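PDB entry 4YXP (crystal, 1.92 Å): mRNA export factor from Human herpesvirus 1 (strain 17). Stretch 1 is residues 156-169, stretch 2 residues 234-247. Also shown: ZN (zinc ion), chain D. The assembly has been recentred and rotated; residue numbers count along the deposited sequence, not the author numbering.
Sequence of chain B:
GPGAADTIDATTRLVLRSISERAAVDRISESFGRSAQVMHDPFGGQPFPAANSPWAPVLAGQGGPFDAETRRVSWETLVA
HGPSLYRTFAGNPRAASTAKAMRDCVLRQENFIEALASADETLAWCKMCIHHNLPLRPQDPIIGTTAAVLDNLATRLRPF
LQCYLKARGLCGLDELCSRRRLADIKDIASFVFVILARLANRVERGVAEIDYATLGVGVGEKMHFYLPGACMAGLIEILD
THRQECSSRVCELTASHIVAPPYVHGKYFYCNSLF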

# COMPACT_ATOMS: atom_id res chain seq x y z
N ARG B 156 3.94 0.75 3.70
CA ARG B 156 5.11 1.60 3.47
C ARG B 156 6.13 1.51 4.61
O ARG B 156 7.34 1.59 4.37
CB ARG B 156 4.66 3.04 3.25
CG ARG B 156 3.96 3.23 1.90
CD ARG B 156 3.14 4.52 1.79
NE ARG B 156 2.36 4.52 0.55
CZ ARG B 156 2.78 4.98 -0.62
NH1 ARG B 156 3.99 5.52 -0.74
NH2 ARG B 156 1.99 4.91 -1.69
N LEU B 157 5.67 1.31 5.84
CA LEU B 157 6.55 1.37 7.01
C LEU B 157 6.99 0.02 7.58
O LEU B 157 7.81 -0.02 8.49
CB LEU B 157 5.88 2.18 8.12
CG LEU B 157 5.70 3.68 7.89
CD1 LEU B 157 4.86 4.29 9.00
CD2 LEU B 157 7.04 4.40 7.78
N ARG B 158 6.45 -1.08 7.06
CA ARG B 158 6.67 -2.39 7.70
C ARG B 158 8.16 -2.73 7.88
O ARG B 158 8.56 -3.15 8.97
CB ARG B 158 5.96 -3.49 6.90
CG ARG B 158 6.07 -4.88 7.54
CD ARG B 158 5.28 -5.92 6.76
NE ARG B 158 3.87 -5.57 6.63
CZ ARG B 158 2.93 -5.87 7.51
NH1 ARG B 158 3.23 -6.54 8.62
NH2 ARG B 158 1.67 -5.50 7.29
N PRO B 159 8.98 -2.57 6.83
CA PRO B 159 10.40 -2.92 7.02
C PRO B 159 11.13 -2.02 8.02
O PRO B 159 11.99 -2.50 8.76
CB PRO B 159 11.00 -2.75 5.61
CG PRO B 159 9.83 -2.86 4.69
CD PRO B 159 8.71 -2.20 5.43
N PHE B 160 10.79 -0.74 8.04
CA PHE B 160 11.37 0.19 9.01
C PHE B 160 10.98 -0.20 10.43
O PHE B 160 11.81 -0.22 11.34
CB PHE B 160 10.91 1.62 8.72
CG PHE B 160 11.30 2.60 9.79
CD1 PHE B 160 12.62 2.98 9.96
CD2 PHE B 160 10.34 3.15 10.63
CE1 PHE B 160 12.98 3.89 10.94
CE2 PHE B 160 10.69 4.06 11.61
CZ PHE B 160 12.01 4.42 11.77
N LEU B 161 9.70 -0.51 10.62
CA LEU B 161 9.16 -0.76 11.95
C LEU B 161 9.63 -2.09 12.53
O LEU B 161 9.64 -2.26 13.75
CB LEU B 161 7.64 -0.71 11.92
CG LEU B 161 7.05 0.68 11.67
CD1 LEU B 161 5.55 0.58 11.49
CD2 LEU B 161 7.39 1.64 12.80
N GLN B 162 10.01 -3.03 11.67
CA GLN B 162 10.55 -4.29 12.15
C GLN B 162 11.76 -4.02 13.05
O GLN B 162 11.88 -4.59 14.14
CB GLN B 162 10.96 -5.21 10.99
CG GLN B 162 11.62 -6.51 11.44
CD GLN B 162 11.75 -7.52 10.32
OE1 GLN B 162 12.04 -7.17 9.18
NE2 GLN B 162 11.52 -8.79 10.65
N CYS B 163 12.64 -3.13 12.60
CA CYS B 163 13.82 -2.77 13.37
C CYS B 163 13.50 -1.79 14.50
O CYS B 163 13.96 -1.96 15.62
CB CYS B 163 14.88 -2.16 12.45
SG CYS B 163 16.47 -1.83 13.27
N TYR B 164 12.70 -0.77 14.20
CA TYR B 164 12.41 0.29 15.17
C TYR B 164 11.66 -0.23 16.40
O TYR B 164 12.02 0.10 17.53
CB TYR B 164 11.59 1.40 14.51
CG TYR B 164 11.06 2.44 15.48
CD1 TYR B 164 11.83 3.53 15.85
CD2 TYR B 164 9.78 2.32 16.00
CE1 TYR B 164 11.34 4.48 16.74
CE2 TYR B 164 9.28 3.27 16.88
CZ TYR B 164 10.06 4.34 17.25
OH TYR B 164 9.56 5.28 18.12
N LEU B 165 10.62 -1.02 16.19
CA LEU B 165 9.82 -1.52 17.31
C LEU B 165 10.65 -2.45 18.20
O LEU B 165 10.50 -2.44 19.42
CB LEU B 165 8.58 -2.25 16.79
CG LEU B 165 7.53 -1.35 16.13
CD1 LEU B 165 6.43 -2.17 15.48
CD2 LEU B 165 6.93 -0.37 17.14
N LYS B 166 11.53 -3.23 17.59
CA LYS B 166 12.40 -4.12 18.35
C LYS B 166 13.35 -3.33 19.25
O LYS B 166 13.65 -3.75 20.37
CB LYS B 166 13.21 -5.01 17.40
CG LYS B 166 12.92 -6.49 17.57
CD LYS B 166 13.97 -7.36 16.88
CE LYS B 166 15.32 -7.27 17.57
NZ LYS B 166 16.32 -8.20 16.98
N ALA B 167 13.83 -2.19 18.77
CA ALA B 167 14.74 -1.34 19.54
C ALA B 167 14.04 -0.73 20.74
O ALA B 167 14.66 -0.49 21.78
CB ALA B 167 15.33 -0.25 18.66
N ARG B 168 12.74 -0.47 20.60
CA ARG B 168 11.97 0.15 21.67
C ARG B 168 11.38 -0.89 22.62
O ARG B 168 10.71 -0.54 23.59
CB ARG B 168 10.84 1.00 21.08
CG ARG B 168 11.33 2.12 20.16
CD ARG B 168 12.43 2.93 20.83
NE ARG B 168 12.72 4.17 20.12
CZ ARG B 168 13.58 5.09 20.56
NH1 ARG B 168 14.22 4.92 21.71
NH2 ARG B 168 13.78 6.20 19.85
N GLY B 169 11.65 -2.16 22.36
CA GLY B 169 11.16 -3.23 23.20
C GLY B 169 9.65 -3.38 23.13
O GLY B 169 9.01 -3.76 24.11
N GLY B 234 5.16 13.22 14.20
CA GLY B 234 5.75 12.17 15.01
C GLY B 234 6.45 11.09 14.21
O GLY B 234 7.54 10.66 14.57
N LEU B 235 5.83 10.66 13.12
CA LEU B 235 6.39 9.57 12.33
C LEU B 235 7.54 10.07 11.46
O LEU B 235 8.51 9.34 11.24
CB LEU B 235 5.30 8.92 11.47
CG LEU B 235 4.29 8.09 12.26
CD1 LEU B 235 3.20 7.56 11.35
CD2 LEU B 235 4.96 6.93 13.00
N ILE B 236 7.46 11.30 10.98
CA ILE B 236 8.59 11.91 10.29
C ILE B 236 9.78 11.99 11.25
O ILE B 236 10.93 11.80 10.84
CB ILE B 236 8.24 13.30 9.73
CG1 ILE B 236 7.26 13.16 8.57
CG2 ILE B 236 9.51 14.04 9.27
CD1 ILE B 236 6.71 14.48 8.06
N GLU B 237 9.52 12.26 12.52
CA GLU B 237 10.59 12.43 13.49
C GLU B 237 11.35 11.13 13.73
O GLU B 237 12.58 11.12 13.74
CB GLU B 237 10.06 12.96 14.83
CG GLU B 237 11.16 13.15 15.88
CD GLU B 237 10.69 13.91 17.10
OE1 GLU B 237 9.52 13.76 17.50
OE2 GLU B 237 11.52 14.66 17.67
N ILE B 238 10.64 10.02 13.93
CA ILE B 238 11.31 8.77 14.28
C ILE B 238 12.06 8.22 13.07
O ILE B 238 13.06 7.53 13.23
CB ILE B 238 10.32 7.73 14.86
CG1 ILE B 238 9.27 7.30 13.83
CG2 ILE B 238 9.65 8.28 16.11
CD1 ILE B 238 8.44 6.11 14.28
N LEU B 239 11.58 8.52 11.87
CA LEU B 239 12.30 8.15 10.66
C LEU B 239 13.64 8.87 10.62
O LEU B 239 14.61 8.38 10.03
CB LEU B 239 11.46 8.47 9.41
CG LEU B 239 10.35 7.47 9.09
CD1 LEU B 239 9.35 8.03 8.08
CD2 LEU B 239 10.94 6.17 8.56
N ASP B 240 13.71 10.03 11.26
CA ASP B 240 14.95 10.80 11.33
C ASP B 240 15.87 10.31 12.45
O ASP B 240 17.07 10.13 12.23
CB ASP B 240 14.64 12.29 11.54
CG ASP B 240 15.90 13.15 11.56
OD1 ASP B 240 16.76 12.97 10.67
OD2 ASP B 240 16.02 14.01 12.46
N THR B 241 15.31 10.10 13.63
CA THR B 241 16.11 9.91 14.85
C THR B 241 16.53 8.47 15.14
O THR B 241 17.47 8.24 15.90
CB THR B 241 15.35 10.43 16.08
OG1 THR B 241 14.14 9.69 16.24
CG2 THR B 241 15.03 11.91 15.93
N HIS B 242 15.82 7.50 14.57
CA HIS B 242 16.10 6.09 14.86
C HIS B 242 17.54 5.72 14.48
O HIS B 242 18.17 4.90 15.16
CB HIS B 242 15.11 5.19 14.11
CG HIS B 242 15.48 3.74 14.12
ND1 HIS B 242 15.52 2.99 15.28
CD2 HIS B 242 15.81 2.90 13.12
CE1 HIS B 242 15.87 1.75 14.99
NE2 HIS B 242 16.06 1.67 13.68
N ARG B 243 18.06 6.33 13.43
CA ARG B 243 19.41 6.02 12.95
C ARG B 243 20.48 6.33 13.99
O ARG B 243 21.62 5.84 13.89
CB ARG B 243 19.69 6.78 11.65
CG ARG B 243 19.73 8.29 11.79
CD ARG B 243 19.62 8.98 10.44
NE ARG B 243 18.30 8.80 9.83
CZ ARG B 243 18.01 9.05 8.56
NH1 ARG B 243 18.94 9.50 7.73
NH2 ARG B 243 16.78 8.86 8.11
N GLN B 244 20.14 7.14 14.99
CA GLN B 244 21.07 7.48 16.06
C GLN B 244 21.27 6.32 17.04
O GLN B 244 22.31 6.23 17.70
CB GLN B 244 20.59 8.72 16.82
CG GLN B 244 20.60 10.01 16.02
CD GLN B 244 20.15 11.21 16.84
OE1 GLN B 244 20.51 11.34 18.01
NE2 GLN B 244 19.36 12.08 16.23
N GLU B 245 20.28 5.44 17.13
CA GLU B 245 20.34 4.31 18.06
C GLU B 245 20.56 2.99 17.32
O GLU B 245 20.69 1.94 17.95
CB GLU B 245 19.06 4.24 18.89
CG GLU B 245 17.83 3.76 18.12
CD GLU B 245 16.56 3.80 18.95
OE1 GLU B 245 16.66 4.05 20.18
OE2 GLU B 245 15.47 3.60 18.38
N CYS B 246 20.60 3.05 15.99
CA CYS B 246 20.69 1.85 15.15
C CYS B 246 21.95 1.90 14.28
O CYS B 246 22.18 2.87 13.57
CB CYS B 246 19.44 1.73 14.28
SG CYS B 246 19.37 0.27 13.23
N SER B 247 22.75 0.83 14.32
CA SER B 247 24.02 0.81 13.60
C SER B 247 23.89 0.29 12.17
O SER B 247 24.87 0.28 11.41
CB SER B 247 25.04 -0.04 14.36
OG SER B 247 24.59 -1.38 14.51
ZN ZN D . 17.11 0.25 12.63

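The strongest link between the two stretches is the zinc ion, which takes C163 SG at 2.3 Å from the first stretch and H242 NE2 at 2.0 Å and C246 SG at 2.3 Å from the second; a fourth ligand comes from elsewhere in the structure. No hydrogen bond crosses directly from one stretch to the other. All three ligands have CA-to-CB bonds directed toward the opposing stretch and chi1 near t (-174° for C163, 168° for H242, -178° for C246), and these settings bring the donor atoms together around the metal. The separation of 3.6 Å between C163 SG and C246 SG, and of 3.5 Å between C163 SG and H242 NE2, follows from this shared coordination.

H242 is also the most heavily covered residue of the contact. Its chi2 of 65° turns NE2 to the zinc and leaves ND1 to donate to E245 OE2 at 3.2 Å, with an N-H...acceptor angle of 159°. Both ring nitrogens are thereby engaged, which fixes the orientation of the imidazole. Y164 CA lies over one face, 4.2 Å from the ring centroid and 28° off the normal, while A167 CB approaches the edge, 4.2 Å from H242 CE1. The small methyl of A167 occupies this place on the helix. A167 CB also lies 3.9 Å from E245 OE2.

The aromatic residues F160 and Y164, one helical turn apart, share the t rotamer (chi1 172° and 171°). The CA-to-CB bond of F160 points toward the second stretch, and L239 CD2 sits almost exactly over the face of the F160 ring, 3.5 Å from the ring centroid and 4° off the normal. The CA-to-CB bond of L239 points sideways, but its chi1 of -78° and chi2 of 165° bring the end of the chain nearer. At the ring edge, F160 CZ lies 3.6 Å from I238 O. F160 and H242 also meet obliquely, with planes at 89° and centroids 5.4 Å apart. Y164 instead presents its edge toward the face of H242 in an offset arrangement, at a centroid distance of 5.7 Å.

I238 adopts chi1 p (64°) with chi2 t (170°). In this conformation I238 CD1 serves both aromatics: it lies 4.0 Å from F160 CE2 and 4.0 Å from the centroid of the Y164 ring, 19° off the normal. The other branch is used too, with I238 CG2 3.6 Å from Y164 OH. Farther along, L157 (m, t) extends the apolar packing, its CD2 4.3 Å from L239 CD1 and its CD1 4.4 Å from L235 CD1. These leucines are buried, as suits side chains without polar atoms.

The exposed margin carries charge. R168 NH1 and E245 OE1 are 3.0 Å apart in a salt bridge, but the oxygen lies over the guanidinium face, so the attraction is between charges, without an N-H directed at it. R168 is poorly ordered, which makes this contact less certain than the zinc site.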